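Local atomic coordinates of proline dehydrogenase (Deinococcus radiodurans, PDB entry 4H6Q), a protein that uses FAD to oxidise L-proline to delta-1-pyrroline-5-carboxylate, the first step in breaking proline down to glutamate, passing the electrons to a quinone. Residues V166-L171 with R189-A194; Y170-L175 with A202-A207; E139-V144 with Y195-T200; T227-H232 with F254-L259. One frame throughout, in Å; residues are numbered along the deposited sequence. Where two conformers were deposited one is given.

Contact 1. Residues V166-L171 with R189-A194; sequences VLQSYL and RMVKGA. With FAD (flavin-adenine dinucleotide), chain C.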
# COMPACT_ATOMS: atom_id res chain seq x y z
N VAL A 166 2.90 -6.71 -1.10
CA VAL A 166 1.46 -6.88 -1.22
C VAL A 166 1.19 -8.12 -2.07
O VAL A 166 1.92 -8.37 -3.05
CB VAL A 166 0.83 -5.66 -1.96
CG1 VAL A 166 -0.67 -5.86 -2.17
CG2 VAL A 166 1.15 -4.32 -1.22
N LEU A 167 0.16 -8.91 -1.71
CA LEU A 167 -0.33 -9.97 -2.60
C LEU A 167 -1.80 -9.78 -2.83
O LEU A 167 -2.58 -9.41 -1.89
CB LEU A 167 -0.07 -11.37 -2.07
CG LEU A 167 1.42 -11.74 -1.98
CD1 LEU A 167 1.60 -13.02 -1.24
CD2 LEU A 167 2.07 -11.84 -3.36
N GLN A 168 -2.19 -10.05 -4.08
CA GLN A 168 -3.59 -9.79 -4.51
C GLN A 168 -4.38 -11.09 -4.57
O GLN A 168 -3.99 -12.05 -5.30
CB GLN A 168 -3.62 -9.11 -5.90
CG GLN A 168 -2.89 -7.78 -5.95
CD GLN A 168 -2.19 -7.55 -7.26
OE1 GLN A 168 -1.56 -8.47 -7.78
NE2 GLN A 168 -2.19 -6.33 -7.74
N SER A 169 -5.50 -11.17 -3.85
CA SER A 169 -6.24 -12.44 -3.76
C SER A 169 -6.94 -12.82 -5.05
O SER A 169 -7.38 -13.98 -5.20
CB SER A 169 -7.27 -12.43 -2.62
OG SER A 169 -8.45 -11.66 -2.96
N TYR A 170 -7.10 -11.90 -5.99
CA TYR A 170 -7.75 -12.29 -7.24
C TYR A 170 -6.86 -13.11 -8.15
O TYR A 170 -7.37 -13.73 -9.10
CB TYR A 170 -8.43 -11.11 -7.97
CG TYR A 170 -7.58 -9.98 -8.58
CD1 TYR A 170 -8.23 -8.89 -9.17
CD2 TYR A 170 -6.18 -9.94 -8.50
CE1 TYR A 170 -7.51 -7.81 -9.74
CE2 TYR A 170 -5.45 -8.85 -9.04
CZ TYR A 170 -6.13 -7.79 -9.64
OH TYR A 170 -5.42 -6.73 -10.15
N LEU A 171 -5.55 -13.17 -7.89
CA LEU A 171 -4.64 -13.93 -8.79
C LEU A 171 -4.52 -15.40 -8.37
O LEU A 171 -4.29 -15.70 -7.19
CB LEU A 171 -3.24 -13.32 -8.82
CG LEU A 171 -3.07 -11.89 -9.33
CD1 LEU A 171 -1.58 -11.56 -9.50
CD2 LEU A 171 -3.81 -11.65 -10.63
N ARG A 189 0.84 -7.15 2.94
CA ARG A 189 -0.53 -6.64 2.87
C ARG A 189 -1.34 -7.52 1.91
O ARG A 189 -0.93 -7.71 0.77
CB ARG A 189 -0.47 -5.21 2.34
CG ARG A 189 -1.88 -4.55 2.23
CD ARG A 189 -1.89 -3.34 1.26
NE ARG A 189 -0.99 -2.31 1.77
CZ ARG A 189 -0.28 -1.46 1.02
NH1 ARG A 189 0.58 -0.64 1.64
NH2 ARG A 189 -0.50 -1.39 -0.31
N MET A 190 -2.46 -8.08 2.37
CA MET A 190 -3.36 -8.83 1.51
C MET A 190 -4.45 -7.91 1.02
O MET A 190 -5.07 -7.20 1.84
CB MET A 190 -3.99 -10.00 2.25
CG MET A 190 -2.94 -10.93 2.93
SD MET A 190 -1.65 -11.42 1.77
CE MET A 190 -0.63 -12.38 2.90
N VAL A 191 -4.67 -7.88 -0.31
CA VAL A 191 -5.70 -7.03 -0.93
C VAL A 191 -6.47 -7.93 -1.89
O VAL A 191 -6.01 -9.02 -2.23
CB VAL A 191 -5.06 -5.85 -1.72
CG1 VAL A 191 -4.17 -5.03 -0.79
CG2 VAL A 191 -4.25 -6.32 -2.93
N LYS A 192 -7.63 -7.47 -2.35
CA LYS A 192 -8.38 -8.19 -3.40
C LYS A 192 -7.69 -8.03 -4.76
O LYS A 192 -7.42 -9.04 -5.43
CB LYS A 192 -9.86 -7.77 -3.42
CG LYS A 192 -10.60 -8.18 -2.15
CD LYS A 192 -12.11 -7.96 -2.29
CE LYS A 192 -12.78 -8.17 -0.91
NZ LYS A 192 -14.28 -8.28 -1.10
N GLY A 193 -7.44 -6.81 -5.20
CA GLY A 193 -6.77 -6.56 -6.47
C GLY A 193 -7.41 -5.41 -7.23
O GLY A 193 -8.62 -5.40 -7.39
N ALA A 194 -6.59 -4.45 -7.69
CA ALA A 194 -7.10 -3.17 -8.20
C ALA A 194 -7.25 -3.08 -9.70
O ALA A 194 -7.84 -2.11 -10.17
CB ALA A 194 -6.24 -2.01 -7.73
PA FAD C . -14.87 -4.56 -2.25
O1A FAD C . -15.46 -5.97 -2.25
O2A FAD C . -14.51 -3.96 -3.55
O5B FAD C . -15.70 -3.53 -1.55
C5B FAD C . -16.17 -3.77 -0.23
C4B FAD C . -17.00 -2.63 0.32
O4B FAD C . -16.11 -1.60 0.69
C3B FAD C . -17.91 -2.00 -0.66
O3B FAD C . -19.15 -2.67 -0.85
C2B FAD C . -18.05 -0.64 -0.08
O2B FAD C . -18.86 -0.64 1.08
C1B FAD C . -16.64 -0.36 0.32
N9A FAD C . -15.82 0.22 -0.74
C8A FAD C . -14.66 -0.34 -1.30
N7A FAD C . -14.15 0.45 -2.25
C5A FAD C . -14.96 1.58 -2.31
C6A FAD C . -14.95 2.72 -3.09
N6A FAD C . -13.93 2.96 -4.06
N1A FAD C . -15.92 3.63 -2.89
C2A FAD C . -16.89 3.46 -1.98
N3A FAD C . -16.96 2.36 -1.20
C4A FAD C . -16.01 1.45 -1.35
N1 FAD C . -4.72 -3.54 -4.70
C2 FAD C . -3.64 -3.75 -5.49
O2 FAD C . -3.85 -4.41 -6.61
N3 FAD C . -2.38 -3.34 -5.17
C4 FAD C . -2.13 -2.65 -3.98
O4 FAD C . -0.88 -2.23 -3.69
C4X FAD C . -3.26 -2.38 -3.09
N5 FAD C . -3.08 -1.71 -1.91
C5X FAD C . -4.18 -1.53 -1.10
C6 FAD C . -4.03 -0.86 0.12
C7 FAD C . -5.14 -0.69 0.98
C7M FAD C . -4.98 0.05 2.31
C8 FAD C . -6.40 -1.21 0.58
C8M FAD C . -7.61 -1.05 1.47
C9 FAD C . -6.55 -1.85 -0.66
C9A FAD C . -5.45 -2.03 -1.48
N10 FAD C . -5.63 -2.71 -2.70
C10 FAD C . -4.54 -2.88 -3.52
C1' FAD C . -6.91 -3.27 -3.10
C2' FAD C . -7.73 -2.47 -4.07
O2' FAD C . -7.45 -1.10 -3.80
C3' FAD C . -9.10 -3.15 -3.77
O3' FAD C . -9.47 -4.16 -4.67
C4' FAD C . -10.25 -2.28 -3.48
O4' FAD C . -9.87 -1.53 -2.38
C5' FAD C . -11.45 -3.15 -3.17
O5' FAD C . -11.99 -2.76 -1.94
P FAD C . -12.37 -3.80 -0.80
O1P FAD C . -11.33 -4.89 -0.40
O2P FAD C . -13.00 -2.88 0.28
O3P FAD C . -13.67 -4.60 -1.31

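Contact 2. Residues Y170-L175 with A202-A207; sequences YLYRSL and AYPDKA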
# COMPACT_ATOMS: atom_id res chain seq x y z
N TYR A 170 -7.10 -11.90 -5.99
CA TYR A 170 -7.75 -12.29 -7.24
C TYR A 170 -6.86 -13.11 -8.15
O TYR A 170 -7.37 -13.73 -9.10
CB TYR A 170 -8.43 -11.11 -7.97
CG TYR A 170 -7.58 -9.98 -8.58
CD1 TYR A 170 -8.23 -8.89 -9.17
CD2 TYR A 170 -6.18 -9.94 -8.50
CE1 TYR A 170 -7.51 -7.81 -9.74
CE2 TYR A 170 -5.45 -8.85 -9.04
CZ TYR A 170 -6.13 -7.79 -9.64
OH TYR A 170 -5.42 -6.73 -10.15
N LEU A 171 -5.55 -13.17 -7.89
CA LEU A 171 -4.64 -13.93 -8.79
C LEU A 171 -4.52 -15.40 -8.37
O LEU A 171 -4.29 -15.70 -7.19
CB LEU A 171 -3.24 -13.32 -8.82
CG LEU A 171 -3.07 -11.89 -9.33
CD1 LEU A 171 -1.58 -11.56 -9.50
CD2 LEU A 171 -3.81 -11.65 -10.63
N TYR A 172 -4.60 -16.31 -9.34
CA TYR A 172 -4.38 -17.71 -9.06
C TYR A 172 -3.03 -18.00 -8.45
O TYR A 172 -2.91 -18.96 -7.68
CB TYR A 172 -4.49 -18.53 -10.36
CG TYR A 172 -5.76 -18.34 -11.13
CD1 TYR A 172 -7.00 -18.69 -10.59
CD2 TYR A 172 -5.73 -17.89 -12.44
CE1 TYR A 172 -8.18 -18.55 -11.35
CE2 TYR A 172 -6.89 -17.74 -13.18
CZ TYR A 172 -8.11 -18.08 -12.64
OH TYR A 172 -9.27 -17.93 -13.39
N ARG A 173 -2.01 -17.19 -8.78
CA ARG A 173 -0.63 -17.48 -8.36
C ARG A 173 -0.33 -17.07 -6.91
O ARG A 173 0.73 -17.43 -6.36
CB ARG A 173 0.36 -16.75 -9.26
CG ARG A 173 0.16 -15.21 -9.31
CD ARG A 173 1.29 -14.53 -10.11
NE ARG A 173 2.60 -14.80 -9.49
CZ ARG A 173 3.76 -14.66 -10.11
NH1 ARG A 173 3.81 -14.25 -11.39
NH2 ARG A 173 4.88 -14.95 -9.47
N SER A 174 -1.22 -16.29 -6.30
CA SER A 174 -0.87 -15.61 -5.05
C SER A 174 -0.59 -16.54 -3.84
O SER A 174 0.33 -16.27 -3.06
CB SER A 174 -1.92 -14.56 -4.68
OG SER A 174 -1.85 -13.50 -5.62
N LEU A 175 -1.38 -17.61 -3.67
CA LEU A 175 -1.13 -18.51 -2.55
C LEU A 175 0.27 -19.14 -2.64
O LEU A 175 0.97 -19.26 -1.62
CB LEU A 175 -2.20 -19.61 -2.44
CG LEU A 175 -3.48 -19.20 -1.71
CD1 LEU A 175 -4.39 -20.41 -1.67
CD2 LEU A 175 -3.27 -18.71 -0.28
N ALA A 202 -6.72 -14.14 -13.31
CA ALA A 202 -7.50 -13.80 -12.13
C ALA A 202 -8.83 -14.50 -12.08
O ALA A 202 -9.50 -14.62 -13.11
CB ALA A 202 -7.71 -12.33 -12.06
N TYR A 203 -9.25 -14.90 -10.89
CA TYR A 203 -10.57 -15.52 -10.67
C TYR A 203 -11.71 -14.59 -11.15
O TYR A 203 -11.81 -13.47 -10.66
CB TYR A 203 -10.80 -15.74 -9.18
CG TYR A 203 -9.97 -16.79 -8.53
CD1 TYR A 203 -10.28 -18.13 -8.72
CD2 TYR A 203 -8.90 -16.47 -7.68
CE1 TYR A 203 -9.56 -19.13 -8.10
CE2 TYR A 203 -8.14 -17.48 -7.07
CZ TYR A 203 -8.48 -18.81 -7.30
OH TYR A 203 -7.74 -19.81 -6.69
N PRO A 204 -12.57 -15.05 -12.07
CA PRO A 204 -13.65 -14.16 -12.48
C PRO A 204 -14.75 -14.03 -11.45
O PRO A 204 -15.46 -13.01 -11.44
CB PRO A 204 -14.23 -14.85 -13.71
CG PRO A 204 -13.21 -15.74 -14.18
CD PRO A 204 -12.32 -16.12 -13.05
N ASP A 205 -14.96 -15.06 -10.64
CA ASP A 205 -16.05 -15.03 -9.66
C ASP A 205 -15.59 -14.35 -8.37
O ASP A 205 -14.60 -14.75 -7.75
CB ASP A 205 -16.50 -16.45 -9.36
CG ASP A 205 -17.86 -16.52 -8.66
OD1 ASP A 205 -18.19 -15.66 -7.83
OD2 ASP A 205 -18.61 -17.47 -8.94
N LYS A 206 -16.33 -13.33 -7.96
CA LYS A 206 -16.01 -12.58 -6.74
C LYS A 206 -16.03 -13.46 -5.51
O LYS A 206 -15.25 -13.21 -4.59
CB LYS A 206 -16.95 -11.38 -6.58
N ALA A 207 -16.86 -14.49 -5.48
CA ALA A 207 -16.86 -15.41 -4.35
C ALA A 207 -15.49 -16.11 -4.22
O ALA A 207 -15.03 -16.35 -3.09
CB ALA A 207 -17.99 -16.44 -4.47

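Contact 3. Residues E139-V144 with Y195-T200; sequences EDHTRV and YLEPAT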
# COMPACT_ATOMS: atom_id res chain seq x y z
N GLU A 139 1.41 -3.89 -8.50
CA GLU A 139 0.75 -3.33 -9.66
C GLU A 139 0.15 -4.45 -10.51
O GLU A 139 -0.27 -5.47 -9.95
CB GLU A 139 1.73 -2.37 -10.40
CG GLU A 139 2.20 -1.23 -9.44
CD GLU A 139 3.09 -0.22 -10.12
OE1 GLU A 139 4.34 -0.37 -10.05
OE2 GLU A 139 2.53 0.73 -10.75
N ASP A 140 0.04 -4.29 -11.83
CA ASP A 140 -0.69 -5.29 -12.62
C ASP A 140 0.15 -6.58 -12.80
O ASP A 140 1.32 -6.62 -12.38
CB ASP A 140 -0.97 -4.71 -14.01
CG ASP A 140 0.31 -4.53 -14.80
OD1 ASP A 140 0.66 -5.38 -15.63
OD2 ASP A 140 1.04 -3.55 -14.51
N HIS A 141 -0.44 -7.63 -13.36
CA HIS A 141 0.17 -8.97 -13.24
C HIS A 141 1.53 -9.11 -13.93
O HIS A 141 2.31 -10.01 -13.56
CB HIS A 141 -0.79 -10.09 -13.69
CG HIS A 141 -0.80 -10.33 -15.17
ND1 HIS A 141 -1.75 -9.79 -16.02
CD2 HIS A 141 0.03 -11.07 -15.96
CE1 HIS A 141 -1.51 -10.19 -17.26
NE2 HIS A 141 -0.43 -10.95 -17.26
N THR A 142 1.79 -8.24 -14.92
CA THR A 142 3.07 -8.27 -15.63
C THR A 142 4.26 -7.87 -14.79
O THR A 142 5.40 -8.09 -15.21
CB THR A 142 3.04 -7.41 -16.93
OG1 THR A 142 3.04 -6.01 -16.56
CG2 THR A 142 1.80 -7.78 -17.82
N ARG A 143 4.01 -7.32 -13.60
CA ARG A 143 5.09 -6.81 -12.74
C ARG A 143 5.30 -7.67 -11.50
O ARG A 143 6.16 -7.38 -10.68
CB ARG A 143 4.83 -5.33 -12.37
CG ARG A 143 5.08 -4.41 -13.59
CD ARG A 143 4.71 -2.95 -13.30
NE ARG A 143 4.97 -2.14 -14.51
CZ ARG A 143 6.10 -1.50 -14.77
NH1 ARG A 143 7.12 -1.53 -13.91
NH2 ARG A 143 6.19 -0.78 -15.87
N VAL A 144 4.50 -8.73 -11.33
CA VAL A 144 4.56 -9.53 -10.08
C VAL A 144 5.90 -10.25 -9.93
O VAL A 144 6.52 -10.16 -8.86
CB VAL A 144 3.39 -10.57 -10.01
CG1 VAL A 144 3.56 -11.45 -8.77
CG2 VAL A 144 2.04 -9.86 -10.02
N TYR A 195 -6.72 -4.04 -10.45
CA TYR A 195 -6.51 -3.88 -11.91
C TYR A 195 -7.47 -4.74 -12.73
O TYR A 195 -8.16 -5.61 -12.19
CB TYR A 195 -5.04 -4.17 -12.26
CG TYR A 195 -4.10 -3.23 -11.54
CD1 TYR A 195 -3.78 -1.97 -12.08
CD2 TYR A 195 -3.57 -3.57 -10.32
CE1 TYR A 195 -2.94 -1.09 -11.41
CE2 TYR A 195 -2.75 -2.69 -9.64
CZ TYR A 195 -2.42 -1.47 -10.19
OH TYR A 195 -1.60 -0.64 -9.46
N LEU A 196 -7.54 -4.47 -14.02
CA LEU A 196 -8.37 -5.25 -14.95
C LEU A 196 -7.56 -6.43 -15.40
O LEU A 196 -6.51 -6.26 -16.04
CB LEU A 196 -8.75 -4.37 -16.15
CG LEU A 196 -9.71 -4.95 -17.17
CD1 LEU A 196 -11.08 -5.18 -16.49
CD2 LEU A 196 -9.78 -3.98 -18.37
N GLU A 197 -8.00 -7.64 -15.04
CA GLU A 197 -7.22 -8.88 -15.31
C GLU A 197 -8.10 -9.98 -15.91
O GLU A 197 -9.23 -10.19 -15.46
CB GLU A 197 -6.54 -9.38 -14.04
CG GLU A 197 -5.52 -8.42 -13.42
CD GLU A 197 -4.21 -8.33 -14.20
OE1 GLU A 197 -4.08 -8.97 -15.27
OE2 GLU A 197 -3.31 -7.62 -13.74
N PRO A 198 -7.57 -10.70 -16.92
CA PRO A 198 -8.36 -11.72 -17.63
C PRO A 198 -8.45 -13.03 -16.84
O PRO A 198 -7.69 -13.21 -15.89
CB PRO A 198 -7.57 -11.91 -18.94
CG PRO A 198 -6.13 -11.65 -18.47
CD PRO A 198 -6.25 -10.50 -17.51
N ALA A 199 -9.41 -13.88 -17.21
CA ALA A 199 -9.69 -15.12 -16.51
C ALA A 199 -8.54 -16.11 -16.57
O ALA A 199 -8.54 -17.09 -15.83
CB ALA A 199 -10.98 -15.78 -17.06
N THR A 200 -7.55 -15.89 -17.44
CA THR A 200 -6.37 -16.75 -17.40
C THR A 200 -5.44 -16.41 -16.23
O THR A 200 -4.55 -17.19 -15.90
CB THR A 200 -5.57 -16.66 -18.70
OG1 THR A 200 -5.26 -15.28 -18.92
CG2 THR A 200 -6.39 -17.23 -19.90
O HOH W 1 -0.26 1.26 -10.75

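Contact 4. Residues T227-H232 with F254-L259; sequences TNVATH and FEFQML. With FAD (flavin-adenine dinucleotide), chain C.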
# COMPACT_ATOMS: atom_id res chain seq x y z
N THR A 227 0.80 -9.36 9.18
CA THR A 227 -0.18 -9.37 8.09
C THR A 227 -0.95 -8.08 8.13
O THR A 227 -1.44 -7.68 9.20
CB THR A 227 -1.15 -10.56 8.28
OG1 THR A 227 -0.39 -11.77 8.33
CG2 THR A 227 -2.09 -10.67 7.15
N ASN A 228 -1.09 -7.42 6.97
CA ASN A 228 -1.93 -6.22 6.87
C ASN A 228 -3.21 -6.62 6.14
O ASN A 228 -3.14 -7.02 4.97
CB ASN A 228 -1.20 -5.05 6.17
CG ASN A 228 0.19 -4.86 6.70
OD1 ASN A 228 0.37 -4.56 7.90
ND2 ASN A 228 1.21 -5.06 5.85
N VAL A 229 -4.33 -6.54 6.84
CA VAL A 229 -5.61 -6.98 6.29
C VAL A 229 -6.27 -5.75 5.65
O VAL A 229 -6.98 -4.99 6.31
CB VAL A 229 -6.49 -7.60 7.40
CG1 VAL A 229 -7.83 -8.10 6.83
CG2 VAL A 229 -5.74 -8.77 8.05
N ALA A 230 -5.91 -5.52 4.37
CA ALA A 230 -6.31 -4.29 3.67
C ALA A 230 -7.60 -4.52 2.89
O ALA A 230 -7.57 -5.07 1.78
CB ALA A 230 -5.19 -3.86 2.72
N THR A 231 -8.72 -4.12 3.48
CA THR A 231 -10.03 -4.27 2.86
C THR A 231 -11.03 -3.41 3.59
O THR A 231 -10.83 -3.08 4.79
CB THR A 231 -10.50 -5.76 2.87
OG1 THR A 231 -11.73 -5.88 2.14
CG2 THR A 231 -10.74 -6.31 4.31
N HIS A 232 -12.12 -3.06 2.90
CA HIS A 232 -13.24 -2.38 3.55
C HIS A 232 -14.47 -3.32 3.62
O HIS A 232 -15.58 -2.89 3.95
CB HIS A 232 -13.62 -1.09 2.82
CG HIS A 232 -12.43 -0.31 2.34
ND1 HIS A 232 -11.89 -0.51 1.08
CD2 HIS A 232 -11.69 0.67 2.93
CE1 HIS A 232 -10.84 0.30 0.93
NE2 HIS A 232 -10.71 1.02 2.04
N PHE A 254 -0.91 -8.00 13.83
CA PHE A 254 -1.48 -7.75 12.50
C PHE A 254 -2.19 -6.43 12.59
O PHE A 254 -2.41 -5.93 13.71
CB PHE A 254 -2.47 -8.85 12.08
CG PHE A 254 -3.73 -8.83 12.84
CD1 PHE A 254 -4.85 -8.18 12.35
CD2 PHE A 254 -3.79 -9.37 14.14
CE1 PHE A 254 -6.05 -8.11 13.11
CE2 PHE A 254 -4.95 -9.29 14.89
CZ PHE A 254 -6.07 -8.70 14.39
N GLU A 255 -2.59 -5.87 11.46
CA GLU A 255 -3.39 -4.63 11.48
C GLU A 255 -4.37 -4.68 10.32
O GLU A 255 -4.12 -5.35 9.29
CB GLU A 255 -2.53 -3.38 11.39
CG GLU A 255 -1.71 -3.24 10.07
CD GLU A 255 -0.58 -2.28 10.21
OE1 GLU A 255 -0.33 -1.45 9.29
OE2 GLU A 255 0.14 -2.35 11.26
N PHE A 256 -5.47 -3.96 10.51
CA PHE A 256 -6.39 -3.68 9.40
C PHE A 256 -5.88 -2.44 8.69
O PHE A 256 -5.31 -1.53 9.30
CB PHE A 256 -7.81 -3.42 9.92
CG PHE A 256 -8.46 -4.66 10.46
CD1 PHE A 256 -8.87 -5.69 9.61
CD2 PHE A 256 -8.56 -4.84 11.85
CE1 PHE A 256 -9.46 -6.84 10.13
CE2 PHE A 256 -9.14 -5.96 12.36
CZ PHE A 256 -9.58 -6.99 11.51
N GLN A 257 -6.12 -2.39 7.36
CA GLN A 257 -5.78 -1.20 6.58
C GLN A 257 -6.91 -0.83 5.66
O GLN A 257 -7.62 -1.70 5.16
CB GLN A 257 -4.51 -1.41 5.73
CG GLN A 257 -3.24 -1.63 6.59
CD GLN A 257 -1.97 -1.63 5.75
OE1 GLN A 257 -2.02 -1.66 4.52
NE2 GLN A 257 -0.81 -1.62 6.41
N MET A 258 -7.12 0.49 5.47
CA MET A 258 -8.21 1.02 4.62
C MET A 258 -7.65 2.19 3.84
O MET A 258 -6.64 2.82 4.25
CB MET A 258 -9.34 1.57 5.51
CG MET A 258 -10.19 0.48 6.13
SD MET A 258 -9.56 -0.04 7.70
CE MET A 258 -10.62 -1.49 7.90
N LEU A 259 -8.31 2.51 2.72
CA LEU A 259 -7.96 3.70 1.96
C LEU A 259 -8.55 4.95 2.61
O LEU A 259 -9.70 4.90 3.12
CB LEU A 259 -8.40 3.59 0.49
CG LEU A 259 -7.86 2.37 -0.30
CD1 LEU A 259 -8.41 2.41 -1.77
CD2 LEU A 259 -6.36 2.36 -0.31
PA FAD C . -14.87 -4.56 -2.25
O1A FAD C . -15.46 -5.97 -2.25
O2A FAD C . -14.51 -3.96 -3.55
O5B FAD C . -15.70 -3.53 -1.55
C5B FAD C . -16.17 -3.77 -0.23
C4B FAD C . -17.00 -2.63 0.32
O4B FAD C . -16.11 -1.60 0.69
C3B FAD C . -17.91 -2.00 -0.66
O3B FAD C . -19.15 -2.67 -0.85
C2B FAD C . -18.05 -0.64 -0.08
O2B FAD C . -18.86 -0.64 1.08
C1B FAD C . -16.64 -0.36 0.32
N9A FAD C . -15.82 0.22 -0.74
C8A FAD C . -14.66 -0.34 -1.30
N7A FAD C . -14.15 0.45 -2.25
C5A FAD C . -14.96 1.58 -2.31
C6A FAD C . -14.95 2.72 -3.09
N6A FAD C . -13.93 2.96 -4.06
N1A FAD C . -15.92 3.63 -2.89
C2A FAD C . -16.89 3.46 -1.98
N3A FAD C . -16.96 2.36 -1.20
C4A FAD C . -16.01 1.45 -1.35
N1 FAD C . -4.72 -3.54 -4.70
C2 FAD C . -3.64 -3.75 -5.49
O2 FAD C . -3.85 -4.41 -6.61
N3 FAD C . -2.38 -3.34 -5.17
C4 FAD C . -2.13 -2.65 -3.98
O4 FAD C . -0.88 -2.23 -3.69
C4X FAD C . -3.26 -2.38 -3.09
N5 FAD C . -3.08 -1.71 -1.91
C5X FAD C . -4.18 -1.53 -1.10
C6 FAD C . -4.03 -0.86 0.12
C7 FAD C . -5.14 -0.69 0.98
C7M FAD C . -4.98 0.05 2.31
C8 FAD C . -6.40 -1.21 0.58
C8M FAD C . -7.61 -1.05 1.47
C9 FAD C . -6.55 -1.85 -0.66
C9A FAD C . -5.45 -2.03 -1.48
N10 FAD C . -5.63 -2.71 -2.70
C10 FAD C . -4.54 -2.88 -3.52
C1' FAD C . -6.91 -3.27 -3.10
C2' FAD C . -7.73 -2.47 -4.07
O2' FAD C . -7.45 -1.10 -3.80
C3' FAD C . -9.10 -3.15 -3.77
O3' FAD C . -9.47 -4.16 -4.67
C4' FAD C . -10.25 -2.28 -3.48
O4' FAD C . -9.87 -1.53 -2.38
C5' FAD C . -11.45 -3.15 -3.17
O5' FAD C . -11.99 -2.76 -1.94
P FAD C . -12.37 -3.80 -0.80
O1P FAD C . -11.33 -4.89 -0.40
O2P FAD C . -13.00 -2.88 0.28
O3P FAD C . -13.67 -4.60 -1.31

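Contact 1. Residues V166-L171 with R189-A194
V191 and Q168 meet side by side, CG2 of V191 3.6 Å from CG of Q168, and both reach the flavin. V191 CG2 packs on FAD N1 at 3.3 Å. Q168 NE2 gives FAD O2 a nearly straight bond of 2.8 Å (172°), and A194 N donates to the same oxygen. R189 NH2 bonds FAD N5 at 3.1 Å, while V166 CG2 lies over one face of its guanidinium. D137 forms a salt bridge with that NH2, and S98 bonds NH1. K192, extended beyond CG, reaches FAD O1A with NZ; D210 and D233 also pair with this amine. Strands 163-168 and 188-191 are parallel neighbours in the TIM barrel, joined by a beta-alpha-beta crossover through helix 174-180. L167 N donates to R189 O, and L167 O accepts from V191 N. Beyond the strands, S169 N donates to V191 O at 2.7 Å and Y170 N to K192 O. G193 CA sits over the centre of the Y170 ring, 3.5 Å from its centroid, a CH-pi contact.

Contact 2. Residues Y170-L175 with A202-A207
Y170 O accepts a hydrogen bond from Y203 N at 2.8 Å, and A202 CA lies 3.0 Å from the same oxygen in a CA-H...O contact. A202 CB is also close to this oxygen and reaches over one face of the Y170 ring, 4.2 Å from Y170 CG. L171 CD2 touches the same methyl. With Y203 CG anti to the carbonyl carbon (chi1 -70°), its ring lies beside Y172. The edge of Y172 points at the face of Y203 in a T-shaped stack, with centroids 4.6 Å apart and planes at 69°. CD1 of Y172 stands over the centre of the Y203 ring, and Y172 CE1 comes within 3.4 Å of Y203 CD1. One face of the Y172 ring looks onto the A202 backbone. Its hydroxyl lies 3.6 Å from P204 CD and is hydrogen-bonded to A199 O. An alanine in place of Y203 would probably leave the edge of Y172 without its aromatic partner and open a gap beside Y170 O. D205 is the N-cap of helix 206-222: its OD1 accepts from A207 N at 2.9 Å. The contact joins the loop between strand 163-168 and helix 174-180 to the loop leading into helix 206-222.

Contact 3. Residues E139-V144 with Y195-T200
H141 and E197 are joined by two hydrogen bonds to one carboxylate. H141 ND1 donates to E197 OE1 at 2.6 Å, and the backbone H141 N donates to E197 OE2 at 2.9 Å. Both oxygens are met on the syn side, each donor 25° out of the carboxylate plane. The acid meets the ring at its ND1 edge; the imidazole and carboxylate planes are 60° apart. E197 bends at chi2 (-74°), which turns CD aside from a straight chain. A glutamine in its place would probably weaken the grip on H141, since its amide nitrogen could not accept from one of the two N-H groups. The two loops follow strands 133-136 and 188-191 of the TIM barrel and lead toward helices 144-158 and 206-222. D140 starts the 3-10 turn 141-143 with an Asx turn, its OD1 accepting from T142 N at 3.2 Å and from T142 OG1. The Y195 ring lies against the backbone of E139 and D140, with Y195 CE2 3.5 Å from E139 C. D140 N stands over one face of this ring. Y195 also lines the FAD pocket. A water donates to both Y195 OH and E139 OE2; S102 OG also bonds that carboxylate oxygen.

Contact 4. Residues T227-H232 with F254-L259
Strands 227-230 and 254-259 are parallel neighbours in the TIM barrel, linked by a beta-alpha-beta crossover through helix 234-246, and H232 and L259 meet just past the first strand. L259 N donates to H232 NE2 at 2.9 Å, close to the plane of the imidazole. The other ring nitrogen, ND1, donates to FAD O2P at 2.7 Å. The imidazole is gripped through both nitrogens, which fixes its rotation. H232 N bonds O2P as well, and T231 OG1, anti to the backbone N (chi1 -174°), bonds O1P. L259 CD2 packs on FAD C7 at 3.5 Å. V229 N donates to E255 O at 2.7 Å, and V229 O accepts from Q257 N. The amides of N228 and Q257 are stacked, their planes 13° apart, with N228 CG 3.4 Å from Q257 NE2. N228 ND2 bonds N187. Q257 NE2 also donates to E255 OE1 at 2.9 Å; OE1 forms a salt bridge with R278, and OE2 bonds the hydroxyl of Y226. On the other face V229 CB meets F256 CD1 at 3.8 Å. F254, F256 and M258 touch helix 234-246, and T227 and V229 touch helix 206-222. Strand 188-191 flanks the pair beside strand 227-230.

Overall arrangement
All four contacts belong to one TIM barrel, with its eight parallel strands. Contacts 1 and 4 lie in the sheet itself, centres about 11 Å apart. Strands 188-191 and 227-230 are neighbours, and M190 N probably bonds N228 O across them. Contacts 2 and 3 join loops that follow the strands, centres about 9 and 11 Å from contact 1. Y170, shared by contacts 1 and 2, probably bonds Y195 N of contact 3 through its hydroxyl. Along the chain contact 1 is nested within the loop closed by contact 3, contacts 2 and 3 interleave, and contact 4 follows. Contacts 1 and 4 thus line the FAD site, while contacts 2 and 3 tie together loops beside it.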